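Local coordinates for protein glucuronoarabinoxylan endo-1,4-beta-xylanase (Clostridium papyrosolvens, PDB 4FMV) that probably hydrolyses internal beta-1,4 linkages of plant cell-wall polysaccharides such as xylan, as a family 30 glycoside hydrolase whose catalytic module is this chain, at residues F179-N184 with M214-Y219. Numbering follows the deposited sequence.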
ATOM      1  N   PHE A 179       0.008  -4.906  12.805  1.00  7.87           N
ATOM      2  CA  PHE A 179       0.495  -3.534  12.909  1.00  7.01           C
ATOM      3  C   PHE A 179       1.960  -3.405  12.518  1.00 11.19           C
ATOM      4  O   PHE A 179       2.379  -2.360  12.040  1.00  9.77           O
ATOM      5  CB  PHE A 179       0.260  -2.980  14.324  1.00  8.34           C
ATOM      6  CG  PHE A 179       1.232  -3.498  15.368  1.00  9.79           C
ATOM      7  CD1 PHE A 179       1.118  -4.787  15.872  1.00 11.28           C
ATOM      8  CD2 PHE A 179       2.224  -2.675  15.875  1.00 11.20           C
ATOM      9  CE1 PHE A 179       2.005  -5.271  16.849  1.00 13.38           C
ATOM     10  CE2 PHE A 179       3.122  -3.135  16.855  1.00 10.24           C
ATOM     11  CZ  PHE A 179       3.007  -4.442  17.347  1.00 13.40           C
ATOM     12  N   GLN A 180       2.765  -4.390  12.920  1.00 12.25           N
ATOM     13  CA  GLN A 180       4.148  -4.586  12.480  1.00  9.85           C
ATOM     14  C   GLN A 180       4.600  -5.666  11.481  1.00  9.24           C
ATOM     15  O   GLN A 180       5.773  -6.062  11.532  1.00  8.59           O
ATOM     16  CB  GLN A 180       5.221  -4.178  13.511  1.00 16.40           C
ATOM     17  CG  GLN A 180       5.308  -4.953  14.745  1.00 21.60           C
ATOM     18  CD  GLN A 180       6.482  -4.494  15.621  1.00 19.51           C
ATOM     19  OE1 GLN A 180       7.342  -5.289  15.975  1.00 20.34           O
ATOM     20  NE2 GLN A 180       6.499  -3.210  15.980  1.00 14.27           N
ATOM     21  N   PHE A 181       3.660  -6.318  10.806  1.00  6.80           N
ATOM     22  CA  PHE A 181       3.984  -7.434   9.915  1.00 10.70           C
ATOM     23  C   PHE A 181       4.512  -8.589  10.775  1.00 11.75           C
ATOM     24  O   PHE A 181       5.432  -9.304  10.387  1.00 12.92           O
ATOM     25  CB  PHE A 181       5.041  -7.000   8.881  1.00 10.89           C
ATOM     26  CG  PHE A 181       5.131  -7.901   7.658  1.00  9.43           C
ATOM     27  CD1 PHE A 181       4.151  -8.833   7.387  1.00  7.37           C
ATOM     28  CD2 PHE A 181       6.219  -7.814   6.796  1.00  8.40           C
ATOM     29  CE1 PHE A 181       4.226  -9.640   6.267  1.00  8.66           C
ATOM     30  CE2 PHE A 181       6.297  -8.618   5.668  1.00  8.14           C
ATOM     31  CZ  PHE A 181       5.301  -9.533   5.409  1.00  9.64           C
ATOM     32  N   LEU A 182       3.938  -8.761  11.954  1.00 10.06           N
ATOM     33  CA  LEU A 182       4.365  -9.857  12.815  1.00 12.31           C
ATOM     34  C   LEU A 182       3.896 -11.168  12.189  1.00 12.32           C
ATOM     35  O   LEU A 182       2.684 -11.375  11.949  1.00  8.50           O
ATOM     36  CB  LEU A 182       3.811  -9.681  14.237  1.00 12.50           C
ATOM     37  CG  LEU A 182       4.308  -8.440  14.990  1.00 15.57           C
ATOM     38  CD1 LEU A 182       3.737  -8.359  16.436  1.00 18.16           C
ATOM     39  CD2 LEU A 182       5.826  -8.383  15.010  1.00 14.28           C
ATOM     40  N   LYS A 183       4.860 -12.053  11.932  1.00 11.36           N
ATOM     41  CA  LYS A 183       4.597 -13.257  11.169  1.00 11.36           C
ATOM     42  C   LYS A 183       3.730 -14.226  11.943  1.00  8.44           C
ATOM     43  O   LYS A 183       3.135 -15.105  11.349  1.00  9.30           O
ATOM     44  CB  LYS A 183       5.905 -13.950  10.730  1.00 10.74           C
ATOM     45  CG  LYS A 183       6.887 -13.004  10.009  1.00 13.68           C
ATOM     46  CD  LYS A 183       6.211 -12.144   8.923  1.00 11.17           C
ATOM     47  CE  LYS A 183       7.236 -11.244   8.177  1.00  5.03           C
ATOM     48  NZ  LYS A 183       7.793 -10.144   9.054  1.00  5.72           N
ATOM     49  N   ASN A 184       3.659 -14.089  13.261  1.00  8.56           N
ATOM     50  CA  ASN A 184       2.851 -15.035  14.018  1.00 10.18           C
ATOM     51  C   ASN A 184       1.362 -14.837  13.701  1.00 10.08           C
ATOM     52  O   ASN A 184       0.543 -15.746  13.856  1.00  9.11           O
ATOM     53  CB  ASN A 184       3.158 -14.985  15.530  1.00 10.01           C
ATOM     54  CG  ASN A 184       2.717 -13.680  16.189  1.00 14.30           C
ATOM     55  OD1 ASN A 184       2.489 -12.662  15.526  1.00 15.38           O
ATOM     56  ND2 ASN A 184       2.622 -13.701  17.509  1.00 12.45           N
ATOM     57  N   MET A 214      10.935  -7.304   6.670  1.00 13.45           N
ATOM     58  CA  MET A 214      10.091  -7.036   5.509  1.00 11.15           C
ATOM     59  C   MET A 214      10.058  -8.226   4.553  1.00 12.02           C
ATOM     60  O   MET A 214       9.117  -8.370   3.767  1.00 14.13           O
ATOM     61  CB  MET A 214      10.559  -5.780   4.773  1.00 10.92           C
ATOM     62  CG  MET A 214      10.430  -4.496   5.588  1.00 13.14           C
ATOM     63  SD  MET A 214      10.985  -3.010   4.702  1.00 12.30           S
ATOM     64  CE  MET A 214      10.944  -1.791   6.038  1.00  8.15           C
ATOM     65  N   ALA A 215      11.098  -9.058   4.588  1.00 12.30           N
ATOM     66  CA  ALA A 215      11.130 -10.287   3.794  1.00 12.32           C
ATOM     67  C   ALA A 215      10.297 -11.353   4.508  1.00 13.01           C
ATOM     68  O   ALA A 215      10.279 -11.420   5.740  1.00 12.56           O
ATOM     69  CB  ALA A 215      12.591 -10.779   3.614  1.00 20.45           C
ATOM     70  N   TYR A 216       9.606 -12.189   3.751  1.00 13.37           N
ATOM     71  CA  TYR A 216       8.721 -13.178   4.365  1.00 14.73           C
ATOM     72  C   TYR A 216       8.874 -14.493   3.617  1.00 14.10           C
ATOM     73  O   TYR A 216       8.085 -14.775   2.745  1.00 12.52           O
ATOM     74  CB  TYR A 216       7.257 -12.700   4.293  1.00  9.50           C
ATOM     75  CG  TYR A 216       6.281 -13.409   5.209  1.00  8.55           C
ATOM     76  CD1 TYR A 216       6.678 -14.486   6.018  1.00  9.23           C
ATOM     77  CD2 TYR A 216       4.958 -13.015   5.256  1.00  7.41           C
ATOM     78  CE1 TYR A 216       5.762 -15.130   6.858  1.00 10.94           C
ATOM     79  CE2 TYR A 216       4.037 -13.655   6.088  1.00  9.70           C
ATOM     80  CZ  TYR A 216       4.441 -14.702   6.880  1.00 11.81           C
ATOM     81  OH  TYR A 216       3.505 -15.305   7.701  1.00 13.23           O
ATOM     82  N   PRO A 217       9.911 -15.282   3.936  1.00 15.21           N
ATOM     83  CA  PRO A 217      10.129 -16.536   3.196  1.00 13.96           C
ATOM     84  C   PRO A 217       8.904 -17.451   3.114  1.00 13.38           C
ATOM     85  O   PRO A 217       8.634 -18.022   2.049  1.00 15.95           O
ATOM     86  CB  PRO A 217      11.231 -17.221   4.003  1.00 15.33           C
ATOM     87  CG  PRO A 217      12.017 -16.072   4.561  1.00 17.16           C
ATOM     88  CD  PRO A 217      11.000 -15.010   4.891  1.00 16.06           C
ATOM     89  N   LEU A 218       8.175 -17.629   4.207  1.00 12.31           N
ATOM     90  CA  LEU A 218       7.038 -18.554   4.153  1.00 14.04           C
ATOM     91  C   LEU A 218       5.980 -18.077   3.145  1.00 11.50           C
ATOM     92  O   LEU A 218       5.440 -18.864   2.362  1.00 11.13           O
ATOM     93  CB  LEU A 218       6.399 -18.726   5.528  1.00 16.29           C
ATOM     94  CG  LEU A 218       5.242 -19.718   5.544  1.00 16.31           C
ATOM     95  CD1 LEU A 218       5.696 -21.079   5.017  1.00 18.05           C
ATOM     96  CD2 LEU A 218       4.664 -19.855   6.948  1.00 17.35           C
ATOM     97  N   TYR A 219       5.698 -16.783   3.141  1.00 10.03           N
ATOM     98  CA  TYR A 219       4.766 -16.259   2.146  1.00 10.71           C
ATOM     99  C   TYR A 219       5.279 -16.525   0.739  1.00 13.46           C
ATOM    100  O   TYR A 219       4.521 -16.977  -0.120  1.00 16.55           O
ATOM    101  CB  TYR A 219       4.512 -14.755   2.308  1.00 11.16           C
ATOM    102  CG  TYR A 219       3.827 -14.193   1.076  1.00 11.08           C
ATOM    103  CD1 TYR A 219       2.449 -14.331   0.903  1.00 10.17           C
ATOM    104  CD2 TYR A 219       4.556 -13.560   0.074  1.00 11.23           C
ATOM    105  CE1 TYR A 219       1.817 -13.840  -0.226  1.00 10.01           C
ATOM    106  CE2 TYR A 219       3.933 -13.056  -1.070  1.00  9.38           C
ATOM    107  CZ  TYR A 219       2.570 -13.211  -1.207  1.00 11.01           C
ATOM    108  OH  TYR A 219       1.943 -12.742  -2.326  1.00 15.49           O
TER
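K183 lays the middle of its chain over one face of the Y216 ring. CD sits above the ring centre, 3.6 Å from the centroid and 7° off the normal, a close CH-pi contact. The two side chains run past each other in opposite directions. K183 is bent at chi2 (-47°), which turns CD over the ring, and CE goes on to cover a face of F181, 3.6 Å above the plane of that ring. NZ donates to F181 O at 2.8 Å, nearly along the C=O axis, and to N213 O. The ammonium group is thus gripped by two carbonyls, and its pull on the Y216 ring is long and weak at best.

The contact joins two loops of the (beta/alpha)8 barrel. One leads from strand 172-178 into helix 183-190, the other from strand 201-205 into helix 217-221, where Y216 is the N-cap residue.

F181 and Y216 meet obliquely, with ring planes at 87° and F181 CZ 3.5 Å from Y216 CD2. At the F181 rim, CE2 lies 3.4 Å from M214 O, which is near the plane of the ring. Both rings also pack on L202 of strand 201-205. Y219 N lies over the other face of Y216, offset toward the rim. The hydroxyl of Y216 is hydrogen-bonded to D187 OD1 and S186 OG of helix 183-190.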